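Local coordinates for type IV pilus secretin PilQ family protein (Vibrio cholerae, PDB 6W6M), which probably forms, as a ring of fourteen secretin subunits, the outer-membrane channel for the type IV pilus required in natural competence, at residues I256-F261 / T292-I297; I316-V321 / I427-Q432; Y435-T440 / S463-P468; V510-G515 / V564-V569. All blocks are in the same frame, centred on the assembly; numbering follows the deposited sequence.

Interaction 1: residues I256-F261 / T292-I297; sequences IIKINF and TNSLLI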
# COMPACT_ATOMS: atom_id res chain seq x y z
N ILE A 256 -40.93 28.86 26.57
CA ILE A 256 -39.75 28.37 27.28
C ILE A 256 -40.16 27.76 28.62
O ILE A 256 -41.03 28.29 29.32
CB ILE A 256 -38.70 29.48 27.48
CG1 ILE A 256 -39.30 30.68 28.20
CG2 ILE A 256 -38.12 29.92 26.14
CD1 ILE A 256 -38.55 31.95 27.95
N ILE A 257 -39.51 26.65 28.96
CA ILE A 257 -39.73 25.90 30.19
C ILE A 257 -38.46 25.95 31.01
O ILE A 257 -37.39 25.54 30.54
CB ILE A 257 -40.12 24.44 29.91
CG1 ILE A 257 -41.16 24.38 28.79
CG2 ILE A 257 -40.64 23.78 31.15
CD1 ILE A 257 -41.57 22.99 28.44
N LYS A 258 -38.56 26.44 32.24
CA LYS A 258 -37.40 26.54 33.12
C LYS A 258 -37.26 25.27 33.94
O LYS A 258 -38.24 24.77 34.51
CB LYS A 258 -37.51 27.75 34.04
CG LYS A 258 -36.25 27.97 34.83
CD LYS A 258 -36.20 29.29 35.55
CE LYS A 258 -34.81 29.51 36.11
NZ LYS A 258 -34.75 30.66 37.06
N ILE A 259 -36.04 24.75 34.01
CA ILE A 259 -35.73 23.48 34.66
C ILE A 259 -34.84 23.76 35.87
O ILE A 259 -33.90 24.55 35.78
CB ILE A 259 -35.05 22.51 33.69
CG1 ILE A 259 -35.99 22.20 32.53
CG2 ILE A 259 -34.65 21.24 34.39
CD1 ILE A 259 -35.37 21.35 31.49
N ASN A 260 -35.14 23.11 36.98
CA ASN A 260 -34.29 23.13 38.16
C ASN A 260 -34.15 21.71 38.69
O ASN A 260 -35.06 20.90 38.57
CB ASN A 260 -34.83 24.05 39.25
CG ASN A 260 -36.33 24.25 39.16
OD1 ASN A 260 -37.11 23.41 39.59
ND2 ASN A 260 -36.74 25.38 38.61
N PHE A 261 -32.99 21.43 39.29
CA PHE A 261 -32.57 20.16 39.88
C PHE A 261 -32.13 19.13 38.85
O PHE A 261 -31.63 18.09 39.24
CB PHE A 261 -33.64 19.52 40.78
CG PHE A 261 -33.92 20.27 42.03
CD1 PHE A 261 -32.92 20.47 42.96
CD2 PHE A 261 -35.17 20.78 42.28
CE1 PHE A 261 -33.18 21.16 44.11
CE2 PHE A 261 -35.43 21.47 43.43
CZ PHE A 261 -34.43 21.66 44.35
N THR A 292 -28.85 29.45 30.82
CA THR A 292 -29.83 29.62 31.89
C THR A 292 -30.56 28.33 32.23
O THR A 292 -31.54 28.37 32.98
CB THR A 292 -30.84 30.71 31.53
OG1 THR A 292 -31.51 30.36 30.31
CG2 THR A 292 -30.16 32.04 31.34
N ASN A 293 -30.12 27.18 31.70
CA ASN A 293 -30.72 25.88 31.99
C ASN A 293 -32.21 25.86 31.66
O ASN A 293 -33.06 25.74 32.54
CB ASN A 293 -30.47 25.49 33.46
CG ASN A 293 -30.80 24.03 33.74
OD1 ASN A 293 -30.67 23.17 32.88
ND2 ASN A 293 -31.23 23.76 34.96
N SER A 294 -32.52 26.02 30.37
CA SER A 294 -33.91 26.14 29.95
C SER A 294 -34.15 25.40 28.65
O SER A 294 -33.24 25.17 27.85
CB SER A 294 -34.32 27.60 29.78
OG SER A 294 -34.29 28.28 31.02
N LEU A 295 -35.41 25.02 28.45
CA LEU A 295 -35.87 24.43 27.20
C LEU A 295 -36.73 25.43 26.44
O LEU A 295 -37.41 26.26 27.04
CB LEU A 295 -36.66 23.15 27.46
CG LEU A 295 -35.80 21.94 27.78
CD1 LEU A 295 -36.66 20.74 28.09
CD2 LEU A 295 -34.89 21.66 26.63
N LEU A 296 -36.71 25.33 25.12
CA LEU A 296 -37.50 26.20 24.25
C LEU A 296 -38.25 25.30 23.28
O LEU A 296 -37.64 24.68 22.41
CB LEU A 296 -36.59 27.19 23.53
CG LEU A 296 -37.10 28.35 22.68
CD1 LEU A 296 -36.14 29.51 22.79
CD2 LEU A 296 -37.20 27.91 21.24
N ILE A 297 -39.57 25.20 23.44
CA ILE A 297 -40.38 24.21 22.74
C ILE A 297 -41.38 24.91 21.83
O ILE A 297 -41.90 25.99 22.16
CB ILE A 297 -41.10 23.27 23.73
CG1 ILE A 297 -40.09 22.42 24.49
CG2 ILE A 297 -42.11 22.40 23.01
CD1 ILE A 297 -40.69 21.68 25.64
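Ile257 and Leu295 face each other as an antiparallel hydrogen-bonded pair. Ile257 N donates to Leu295 O at 2.9 Å, and Leu295 N returns a bond of 2.9 Å to Ile257 O that is nearly straight (175° at the hydrogen) and lies in the carbonyl plane. Where the ladder ends, Ile259 N reaches Asn293 O in a weak bond of 3.5 Å. The Ile257-Leu295 face is hydrocarbon. CD1 of Ile259 lies 3.7 Å from CD1 of Leu295, and the CD1 methyls of Ile257 and Ile297 also meet. The opposite face brings Ile256 CG2 to within 3.9 Å of Leu296 CD1.

Helix 264-271 covers Ile259 and Leu295 through Ile267, while Ile311 of helix 303-314 packs on Ile257; Ser313 and Leu280 of a neighbouring subunit lie against Ile256 and Leu296. Asn293, in a G1 bulge with Ser294 opposite Asp289, bonds weakly through its amide to Ala262 and Ala264, tying the bulge to the start of the helix. The chain order strand-helix-strand-strand-helix matches the ring-building domains of secretins. Polar backbone groups thus satisfy one another, while aliphatic side chains bind the sheet to its helices and to the next subunit.

Interaction 2: residues I316-V321 / I427-Q432; sequences IPVKQV and ITTNKQ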
# COMPACT_ATOMS: atom_id res chain seq x y z
N ILE A 316 -36.63 16.41 40.41
CA ILE A 316 -36.71 16.47 41.87
C ILE A 316 -35.33 16.21 42.44
O ILE A 316 -34.47 15.61 41.78
CB ILE A 316 -37.71 15.43 42.43
CG1 ILE A 316 -37.25 14.02 42.05
CG2 ILE A 316 -39.11 15.69 41.92
CD1 ILE A 316 -38.04 12.94 42.73
N PRO A 317 -35.08 16.66 43.67
CA PRO A 317 -33.80 16.35 44.31
C PRO A 317 -33.68 14.87 44.63
O PRO A 317 -34.66 14.21 44.99
CB PRO A 317 -33.83 17.20 45.59
CG PRO A 317 -35.26 17.45 45.83
CD PRO A 317 -35.89 17.57 44.49
N VAL A 318 -32.46 14.35 44.51
CA VAL A 318 -32.19 12.94 44.72
C VAL A 318 -31.41 12.75 46.02
O VAL A 318 -31.00 13.71 46.67
CB VAL A 318 -31.44 12.30 43.54
CG1 VAL A 318 -32.28 12.35 42.30
CG2 VAL A 318 -30.13 13.01 43.31
N LYS A 319 -31.22 11.49 46.39
CA LYS A 319 -30.53 11.09 47.60
C LYS A 319 -29.03 10.95 47.35
O LYS A 319 -28.56 10.90 46.22
CB LYS A 319 -31.09 9.77 48.12
CG LYS A 319 -32.52 9.82 48.58
CD LYS A 319 -32.64 10.66 49.82
CE LYS A 319 -34.00 10.49 50.46
NZ LYS A 319 -34.20 9.10 50.94
N GLN A 320 -28.27 10.85 48.44
CA GLN A 320 -26.83 10.67 48.37
C GLN A 320 -26.42 9.50 49.25
O GLN A 320 -27.00 9.28 50.31
CB GLN A 320 -26.10 11.92 48.82
CG GLN A 320 -26.28 13.07 47.89
CD GLN A 320 -25.61 14.29 48.41
OE1 GLN A 320 -25.25 15.17 47.65
NE2 GLN A 320 -25.45 14.36 49.71
N VAL A 321 -25.42 8.76 48.80
CA VAL A 321 -24.96 7.55 49.45
C VAL A 321 -23.48 7.67 49.74
O VAL A 321 -22.73 8.28 48.98
CB VAL A 321 -25.25 6.30 48.59
CG1 VAL A 321 -24.67 5.07 49.23
CG2 VAL A 321 -26.72 6.12 48.41
N ILE A 427 -18.55 9.56 48.60
CA ILE A 427 -19.94 9.99 48.64
C ILE A 427 -20.36 10.32 47.21
O ILE A 427 -19.55 10.81 46.42
CB ILE A 427 -20.16 11.19 49.59
CG1 ILE A 427 -19.90 10.77 51.03
CG2 ILE A 427 -21.55 11.77 49.45
CD1 ILE A 427 -19.82 11.90 51.98
N THR A 428 -21.60 10.00 46.85
CA THR A 428 -22.07 10.18 45.48
C THR A 428 -23.59 10.30 45.48
O THR A 428 -24.24 10.13 46.51
CB THR A 428 -21.59 9.04 44.58
OG1 THR A 428 -21.88 9.34 43.22
CG2 THR A 428 -22.27 7.74 44.96
N THR A 429 -24.13 10.54 44.28
CA THR A 429 -25.59 10.70 44.04
C THR A 429 -26.14 9.38 43.49
O THR A 429 -25.40 8.69 42.77
CB THR A 429 -25.87 11.86 43.07
OG1 THR A 429 -25.39 13.08 43.63
CG2 THR A 429 -27.36 12.10 42.94
N ASN A 430 -27.39 9.05 43.82
CA ASN A 430 -28.01 7.79 43.42
C ASN A 430 -27.94 7.58 41.92
O ASN A 430 -28.24 8.48 41.13
CB ASN A 430 -29.47 7.78 43.90
CG ASN A 430 -30.11 6.43 43.80
OD1 ASN A 430 -29.45 5.41 43.93
ND2 ASN A 430 -31.42 6.41 43.60
N LYS A 431 -27.54 6.37 41.52
CA LYS A 431 -27.47 5.93 40.12
C LYS A 431 -26.35 6.60 39.35
O LYS A 431 -26.39 6.70 38.12
CB LYS A 431 -28.81 6.13 39.41
CG LYS A 431 -29.99 5.35 39.94
CD LYS A 431 -29.90 3.88 39.63
CE LYS A 431 -29.59 3.64 38.18
NZ LYS A 431 -30.31 2.46 37.65
N GLN A 432 -25.31 7.02 40.05
CA GLN A 432 -24.25 7.84 39.46
C GLN A 432 -22.88 7.24 39.73
O GLN A 432 -22.58 6.90 40.88
CB GLN A 432 -24.34 9.26 40.02
CG GLN A 432 -25.57 10.01 39.63
CD GLN A 432 -25.70 10.17 38.14
OE1 GLN A 432 -24.72 10.41 37.44
NE2 GLN A 432 -26.92 10.03 37.64
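Gln320 and Thr429 sit across from each other as a non-hydrogen-bonded antiparallel pair, where strand 320-347 enters the secretin-domain sheet beside the end of strand 404-429. Their side chains share one face, and CG of Gln320 comes 4.4 Å from OG1 of Thr429. Gln320 is extended beyond CG and carries OE1 to Leu511 N of a neighbouring subunit, a weak bond. Thr429 turns OG1 anti to its own carbonyl carbon (chi1 -61°), and that oxygen bonds weakly to Gln509 O of the same neighbour. CG2 of Thr429 instead approaches Lys319 O at 3.7 Å. One face therefore presents two polar tips to the adjoining subunit.

Val321 and Thr428 point to the other face, where Ile470 and Pro468 of strand 456-471 cover them. Next to Thr428, Ile427 lays CG2 3.7 Å from Val321 O. After Thr429 a type II turn carries the chain to Gln432, and at its second residue Asn430 N donates to Lys319 O at 3.2 Å. The Asn430 side chain leads instead to a weak bond with Ile470 N. Two further backbone bonds join Val321 and Thr428: Val321 N to Thr428 O at 2.9 Å, and Thr428 N to Val321 O at 3.0 Å, with a C=O...N angle of 165°.

Interaction 3: residues Y435-T440 / S463-P468; sequences YIEQGT and SLKVTP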
# COMPACT_ATOMS: atom_id res chain seq x y z
N TYR A 435 -15.48 7.11 41.51
CA TYR A 435 -14.24 6.38 41.71
C TYR A 435 -13.29 7.18 42.59
O TYR A 435 -13.34 8.40 42.62
CB TYR A 435 -13.56 6.04 40.37
CG TYR A 435 -13.15 7.25 39.59
CD1 TYR A 435 -11.90 7.81 39.77
CD2 TYR A 435 -13.99 7.82 38.65
CE1 TYR A 435 -11.51 8.90 39.05
CE2 TYR A 435 -13.61 8.90 37.92
CZ TYR A 435 -12.37 9.45 38.13
OH TYR A 435 -11.97 10.54 37.41
N ILE A 436 -12.41 6.46 43.29
CA ILE A 436 -11.29 7.07 44.00
C ILE A 436 -10.07 6.16 43.89
O ILE A 436 -10.20 4.93 43.99
CB ILE A 436 -11.64 7.39 45.48
CG1 ILE A 436 -10.50 8.16 46.15
CG2 ILE A 436 -11.99 6.15 46.26
CD1 ILE A 436 -10.85 8.77 47.44
N GLU A 437 -8.89 6.76 43.68
CA GLU A 437 -7.67 6.05 43.32
C GLU A 437 -6.45 6.59 44.04
O GLU A 437 -6.42 7.74 44.45
CB GLU A 437 -7.38 6.16 41.83
CG GLU A 437 -8.09 5.20 40.96
CD GLU A 437 -7.80 5.47 39.51
OE1 GLU A 437 -7.26 6.55 39.23
OE2 GLU A 437 -8.11 4.61 38.66
N GLN A 438 -5.42 5.75 44.14
CA GLN A 438 -4.13 6.15 44.69
C GLN A 438 -3.08 5.13 44.26
O GLN A 438 -3.18 3.96 44.62
CB GLN A 438 -4.19 6.25 46.19
CG GLN A 438 -3.00 6.90 46.81
CD GLN A 438 -2.96 6.75 48.30
OE1 GLN A 438 -2.86 7.72 49.02
NE2 GLN A 438 -3.03 5.52 48.76
N GLY A 439 -2.07 5.56 43.50
CA GLY A 439 -1.04 4.63 43.08
C GLY A 439 -0.03 5.16 42.10
O GLY A 439 0.42 6.29 42.25
N THR A 440 0.37 4.36 41.11
CA THR A 440 1.31 4.80 40.08
C THR A 440 0.83 4.37 38.70
O THR A 440 0.01 3.47 38.54
CB THR A 440 2.73 4.25 40.31
OG1 THR A 440 3.64 4.87 39.40
CG2 THR A 440 2.77 2.76 40.11
N SER A 463 -7.87 1.13 44.37
CA SER A 463 -8.99 1.86 43.79
C SER A 463 -10.33 1.28 44.20
O SER A 463 -10.48 0.08 44.41
CB SER A 463 -8.90 1.89 42.28
OG SER A 463 -9.01 0.60 41.73
N LEU A 464 -11.31 2.17 44.28
CA LEU A 464 -12.71 1.82 44.47
C LEU A 464 -13.55 2.45 43.36
O LEU A 464 -13.43 3.65 43.09
CB LEU A 464 -13.22 2.28 45.83
CG LEU A 464 -14.69 2.05 46.15
CD1 LEU A 464 -15.02 0.58 46.17
CD2 LEU A 464 -15.05 2.70 47.46
N LYS A 465 -14.40 1.65 42.74
CA LYS A 465 -15.25 2.07 41.64
C LYS A 465 -16.66 1.55 41.89
O LYS A 465 -16.85 0.34 41.99
CB LYS A 465 -14.72 1.51 40.33
CG LYS A 465 -14.65 2.48 39.21
CD LYS A 465 -13.81 1.92 38.11
CE LYS A 465 -12.47 1.49 38.65
NZ LYS A 465 -11.79 2.60 39.37
N VAL A 466 -17.65 2.44 41.97
CA VAL A 466 -18.97 2.01 42.42
C VAL A 466 -20.10 2.75 41.72
O VAL A 466 -19.97 3.93 41.35
CB VAL A 466 -19.08 2.13 43.96
CG1 VAL A 466 -18.95 3.56 44.41
CG2 VAL A 466 -20.35 1.50 44.47
N THR A 467 -21.22 2.01 41.51
CA THR A 467 -22.52 2.57 41.14
C THR A 467 -23.63 2.04 42.05
O THR A 467 -23.88 0.83 42.08
CB THR A 467 -22.88 2.27 39.68
OG1 THR A 467 -21.71 2.35 38.85
CG2 THR A 467 -23.89 3.28 39.16
N PRO A 468 -24.27 2.91 42.83
CA PRO A 468 -25.31 2.46 43.77
C PRO A 468 -26.74 2.62 43.27
O PRO A 468 -26.98 3.30 42.27
CB PRO A 468 -25.06 3.36 44.98
CG PRO A 468 -24.60 4.63 44.38
CD PRO A 468 -23.86 4.30 43.11
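Ile436 and Leu464 are joined by a reciprocal pair of backbone hydrogen bonds. Ile436 N donates to Leu464 O at 3.0 Å, and Leu464 N donates to Ile436 O, also at 3.0 Å. The strand axes run 170° apart, so the pairing is close to ideally antiparallel. CA-H...O contacts flank the two bonds, from Tyr435 CA to Leu464 O at 3.2 Å and from Ser463 CA to Ile436 O at 3.3 Å.

Apolar contacts lie on both faces. The side chains of Ile436 and Leu464 cross obliquely, CG2 of Ile436 lying 4.1 Å from CB of Leu464, and Pro424 and Leu426 of strand 404-429 cover Ile436 from the same subunit. On the other face, CB of Tyr435 packs on CG of Lys465 at 3.9 Å. The tyrosine CG stands between the backbone N and the carbonyl carbon (chi1 63°), and the ring leads away from the lysine strand. Beside this pair, Glu437 CG lies 3.7 Å from Ser463 CB.

Polar ends are served mainly from outside. The bent Lys465 chain brings NZ to 4.3 Å from Glu437 OE2, beyond a salt bridge, though the opposite charges probably still attract. Glu437 OE2 also forms a long, weak ion pair with Lys459, and Ser463 OG is hydrogen-bonded to Thr483 OG1.

On its outer edge, 435-440 pairs antiparallel with a strand of a neighbouring subunit. The chain turns a corner at Gly439. A beta hairpin whose sheet runs on from subunit to subunit is characteristic of the secretin barrel, and this one probably belongs to its inner, gate-bearing layer.

Interaction 4: residues V510-G515 / V564-V569; sequences VLVNNG and VTPKVV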
# COMPACT_ATOMS: atom_id res chain seq x y z
N VAL A 510 -23.92 -6.83 44.52
CA VAL A 510 -24.48 -7.33 45.78
C VAL A 510 -25.67 -6.49 46.20
O VAL A 510 -25.94 -5.42 45.65
CB VAL A 510 -23.43 -7.38 46.91
CG1 VAL A 510 -22.33 -8.36 46.58
CG2 VAL A 510 -22.88 -5.99 47.20
N LEU A 511 -26.37 -6.99 47.22
CA LEU A 511 -27.60 -6.41 47.74
C LEU A 511 -27.49 -6.40 49.26
O LEU A 511 -27.43 -7.46 49.88
CB LEU A 511 -28.83 -7.19 47.29
CG LEU A 511 -30.07 -7.08 48.18
CD1 LEU A 511 -30.58 -5.65 48.22
CD2 LEU A 511 -31.17 -8.03 47.70
N VAL A 512 -27.45 -5.21 49.85
CA VAL A 512 -27.07 -5.06 51.26
C VAL A 512 -27.98 -4.06 51.95
O VAL A 512 -28.42 -3.07 51.35
CB VAL A 512 -25.57 -4.67 51.36
CG1 VAL A 512 -25.34 -3.33 50.72
CG2 VAL A 512 -25.08 -4.65 52.79
N ASN A 513 -28.29 -4.33 53.22
CA ASN A 513 -29.15 -3.44 54.00
C ASN A 513 -28.48 -2.08 54.19
O ASN A 513 -27.29 -1.90 53.92
CB ASN A 513 -29.47 -4.05 55.35
CG ASN A 513 -30.30 -5.30 55.24
OD1 ASN A 513 -30.98 -5.53 54.25
ND2 ASN A 513 -30.26 -6.12 56.28
N ASN A 514 -29.24 -1.12 54.71
CA ASN A 514 -28.82 0.28 54.64
C ASN A 514 -27.50 0.54 55.35
O ASN A 514 -26.56 1.02 54.71
CB ASN A 514 -29.89 1.19 55.23
CG ASN A 514 -29.64 2.66 54.93
OD1 ASN A 514 -29.08 3.01 53.90
ND2 ASN A 514 -30.06 3.52 55.83
N GLY A 515 -27.39 0.24 56.64
CA GLY A 515 -26.20 0.68 57.34
C GLY A 515 -25.36 -0.39 57.99
O GLY A 515 -24.83 -0.17 59.09
N VAL A 564 -17.56 -4.25 52.84
CA VAL A 564 -18.17 -3.03 52.31
C VAL A 564 -19.35 -2.66 53.19
O VAL A 564 -20.03 -3.52 53.74
CB VAL A 564 -18.59 -3.18 50.83
CG1 VAL A 564 -19.64 -4.24 50.66
CG2 VAL A 564 -19.09 -1.88 50.29
N THR A 565 -19.59 -1.36 53.34
CA THR A 565 -20.71 -0.85 54.11
C THR A 565 -21.25 0.46 53.54
O THR A 565 -20.56 1.48 53.56
CB THR A 565 -20.33 -0.67 55.58
OG1 THR A 565 -21.36 0.02 56.28
CG2 THR A 565 -19.04 0.09 55.72
N PRO A 566 -22.47 0.47 53.02
CA PRO A 566 -23.07 1.70 52.51
C PRO A 566 -23.92 2.40 53.56
O PRO A 566 -24.13 1.90 54.67
CB PRO A 566 -23.93 1.19 51.36
CG PRO A 566 -24.38 -0.13 51.83
CD PRO A 566 -23.29 -0.71 52.69
N LYS A 567 -24.34 3.62 53.24
CA LYS A 567 -25.14 4.46 54.13
C LYS A 567 -25.80 5.60 53.35
O LYS A 567 -25.16 6.24 52.52
CB LYS A 567 -24.26 5.06 55.23
CG LYS A 567 -25.02 5.67 56.38
CD LYS A 567 -25.89 4.64 57.08
CE LYS A 567 -26.59 5.22 58.29
NZ LYS A 567 -27.49 4.23 58.94
N VAL A 568 -27.07 5.85 53.64
CA VAL A 568 -27.81 6.92 52.97
C VAL A 568 -27.68 8.18 53.82
O VAL A 568 -28.00 8.16 55.01
CB VAL A 568 -29.28 6.55 52.75
CG1 VAL A 568 -30.03 7.72 52.18
CG2 VAL A 568 -29.38 5.36 51.82
N VAL A 569 -27.22 9.26 53.21
CA VAL A 569 -27.04 10.51 53.92
C VAL A 569 -28.41 11.15 54.13
O VAL A 569 -29.09 11.54 53.18
CB VAL A 569 -26.10 11.45 53.16
CG1 VAL A 569 -26.02 12.78 53.85
CG2 VAL A 569 -24.72 10.83 53.05
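Asn514 lies over Pro566, Lys567 and Val568 where two sheets of the secretin domain meet: 510-515 lies at the end of strand 496-513, one of the two outermost strands, within the chain, of the four-stranded sheet, and 564-569 lies on strand 549-568 of the larger curled sheet. The touching parts run 69° apart, and side chains rather than a backbone ladder make most of the contact.

From CB, the Asn514 side chain leaves with CG anti to the backbone N (chi1 -168°), where it lies 4.1 Å from Val568 CG2. At the tip the two branches part: OD1 comes to the same methyl, Val568 CG2, at 3.2 Å, whereas ND2 stands 4.1 Å from Lys567 NZ. The asparagine crosses both residues at about a right angle, and Leu476 of strand 475-493 touches it as well.

Two residues earlier in the chain, Val512 reaches toward Pro566 tip to tip, with Val512 CG1 3.5 Å from Pro566 CG; Val518 of strand 518-534 packs on the valine. Pro566 has no N-H to give, but Thr565 and Lys567 on either side of it hydrogen-bond through their backbones to Glu324 and Gln322 of strand 320-347. The aliphatic part of Lys567 passes beside Gly515, its CD 4.0 Å from Gly515 CA. That same Gly515 CA directs a hydrogen at Pro566 O, 3.6 Å away and almost straight at 175°.

Overall arrangement
From the N terminus the four contacts follow in series, none nesting in or crossing another. Interaction 1 closes a loop of 30 residues within the ring-building domain, and helix 303-314 then leads to interaction 2, where Phe261 packs on Pro317. Interaction 2 closes the longest loop, 105 residues, and joins the first strand of the secretin domain to strand 404-429. The chain then passes directly into the hairpin of interaction 3, which spans 22 residues; Lys431 N and Pro468 O are probably hydrogen-bonded. Interaction 4 spans 48 residues, linking the hairpin's sheet to the final strand, which returns to interaction 2 through a probable Val569 N to Gln320 O bond.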